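Local coordinates for hypothetical protein (Exiguobacterium sibiricum, PDB 2HKV), which is of unknown function but probably belongs to the DinB family of metal-binding helical-bundle proteins and carries a nickel ion bound by three histidines, at residues A99-E104 against G116-A121. Sequence-based numbering, arbitrary orientation.
Sequences ADFSTE and GWLLEA
The phenyl ring of Phe101 meets Leu118 at its edge: Phe101 CE1 lies 4.0 Å from Leu118 CD2, which sits close to the ring plane, and rests against the isopropyl end, about equally near Leu118 CG and CD1. With CG set between the backbone N and the carbonyl carbon (chi1 71°), the phenyl points from an irregular loop toward helix 114-138. The indole of Trp117 is approached obliquely by Thr103, whose methyl CG2 comes within 3.5 Å of Trp117 CD1. In the plane of that indole, at its edge, a water oxygen accepts from Trp117 NE1 at 3.0 Å and donates to Glu104 O at 2.7 Å, a bridge that answers the indole N-H. Threonine suits its place by having two different branches: the methyl goes to the indole, while OG1 is hydrogen-bonded to Asp112 O. Phe101 and Leu118 give apolar surface to Leu58 of helix 43-61, while Trp117 combines a broad surface against Ala61 with an N-H for the water. This is loop packing at one end of the DinB-type helical bundle, where the connection leaving helix 82-98 packs against the first turn of helix 114-138, which farther along supplies nickel ligands His124 and His128.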
loop_
_atom_site.group_PDB
_atom_site.type_symbol
_atom_site.label_atom_id
_atom_site.label_comp_id
_atom_site.label_asym_id
_atom_site.label_seq_id
_atom_site.Cartn_x
_atom_site.Cartn_y
_atom_site.Cartn_z
ATOM N N ALA A 99 5.506 4.888 21.519
ATOM C CA ALA A 99 6.221 4.211 22.596
ATOM C C ALA A 99 7.219 3.158 22.071
ATOM O O ALA A 99 6.893 2.350 21.193
ATOM C CB ALA A 99 5.218 3.550 23.475
ATOM N N ASP A 100 8.432 3.152 22.616
ATOM C CA ASP A 100 9.397 2.072 22.319
ATOM C C ASP A 100 8.797 0.727 22.748
ATOM O O ASP A 100 8.759 0.428 23.960
ATOM C CB ASP A 100 10.748 2.295 23.052
ATOM C CG ASP A 100 11.670 1.066 22.995
ATOM N N PHE A 101 8.315 -0.071 21.785
ATOM C CA PHE A 101 7.926 -1.447 22.103
ATOM C C PHE A 101 9.003 -2.473 21.675
ATOM O O PHE A 101 9.918 -2.145 20.930
ATOM C CB PHE A 101 6.505 -1.768 21.606
ATOM C CG PHE A 101 6.368 -1.896 20.121
ATOM C CD1 PHE A 101 6.113 -0.784 19.335
ATOM C CD2 PHE A 101 6.438 -3.139 19.514
ATOM C CE1 PHE A 101 5.951 -0.916 17.954
ATOM C CE2 PHE A 101 6.286 -3.275 18.147
ATOM C CZ PHE A 101 6.047 -2.158 17.364
ATOM N N SER A 102 8.925 -3.683 22.215
ATOM C CA SER A 102 9.877 -4.743 21.882
ATOM C C SER A 102 9.220 -5.704 20.897
ATOM O O SER A 102 8.097 -6.158 21.114
ATOM C CB SER A 102 10.338 -5.513 23.138
ATOM N N THR A 103 9.924 -6.015 19.819
ATOM C CA THR A 103 9.457 -7.032 18.871
ATOM C C THR A 103 10.133 -8.348 19.182
ATOM O O THR A 103 11.184 -8.404 19.823
ATOM C CB THR A 103 9.715 -6.656 17.382
ATOM O OG1 THR A 103 11.108 -6.388 17.167
ATOM C CG2 THR A 103 8.908 -5.438 16.995
ATOM N N GLU A 104 9.484 -9.407 18.749
ATOM C CA GLU A 104 9.973 -10.757 18.876
ATOM C C GLU A 104 9.772 -11.459 17.530
ATOM O O GLU A 104 8.940 -11.050 16.702
ATOM C CB GLU A 104 9.188 -11.488 19.963
ATOM C CG GLU A 104 9.198 -10.775 21.334
ATOM N N GLY A 116 10.500 -1.475 11.298
ATOM C CA GLY A 116 10.026 -2.300 10.199
ATOM C C GLY A 116 8.610 -2.819 10.344
ATOM O O GLY A 116 7.840 -2.745 9.401
ATOM N N TRP A 117 8.226 -3.266 11.520
ATOM C CA TRP A 117 6.853 -3.689 11.746
ATOM C C TRP A 117 5.833 -2.565 11.629
ATOM O O TRP A 117 4.749 -2.750 11.097
ATOM C CB TRP A 117 6.707 -4.396 13.113
ATOM C CG TRP A 117 7.164 -5.840 13.091
ATOM C CD1 TRP A 117 8.254 -6.382 13.728
ATOM C CD2 TRP A 117 6.531 -6.923 12.381
ATOM N NE1 TRP A 117 8.331 -7.738 13.446
ATOM C CE2 TRP A 117 7.299 -8.087 12.620
ATOM C CE3 TRP A 117 5.403 -7.009 11.564
ATOM C CZ2 TRP A 117 6.965 -9.315 12.085
ATOM C CZ3 TRP A 117 5.063 -8.257 11.037
ATOM C CH2 TRP A 117 5.851 -9.386 11.323
ATOM N N LEU A 118 6.163 -1.399 12.154
ATOM C CA LEU A 118 5.316 -0.242 11.978
ATOM C C LEU A 118 5.139 0.133 10.502
ATOM O O LEU A 118 4.032 0.464 10.065
ATOM C CB LEU A 118 5.870 0.902 12.789
ATOM C CG LEU A 118 5.747 0.837 14.305
ATOM C CD1 LEU A 118 6.665 1.821 15.078
ATOM C CD2 LEU A 118 4.290 0.891 14.783
ATOM N N LEU A 119 6.210 0.034 9.727
ATOM C CA LEU A 119 6.072 0.238 8.278
ATOM C C LEU A 119 5.281 -0.909 7.613
ATOM O O LEU A 119 4.454 -0.654 6.703
ATOM C CB LEU A 119 7.434 0.410 7.600
ATOM C CG LEU A 119 7.478 0.505 6.060
ATOM C CD1 LEU A 119 6.589 1.644 5.541
ATOM C CD2 LEU A 119 8.949 0.673 5.630
ATOM N N GLU A 120 5.483 -2.166 8.040
ATOM C CA GLU A 120 4.779 -3.293 7.448
ATOM C C GLU A 120 3.285 -3.127 7.599
ATOM O O GLU A 120 2.542 -3.400 6.665
ATOM C CB GLU A 120 5.239 -4.605 8.085
ATOM C CG GLU A 120 4.697 -5.907 7.456
ATOM C CD GLU A 120 3.216 -6.181 7.775
ATOM O OE1 GLU A 120 2.762 -5.762 8.858
ATOM O OE2 GLU A 120 2.493 -6.823 6.976
ATOM N N ALA A 121 2.833 -2.612 8.733
ATOM C CA ALA A 121 1.406 -2.555 8.986
ATOM C C ALA A 121 0.880 -1.438 8.078
ATOM O O ALA A 121 -0.222 -1.549 7.563
ATOM C CB ALA A 121 1.137 -2.246 10.443
HETATM O O HOH W 1 10.184 -9.686 14.739
#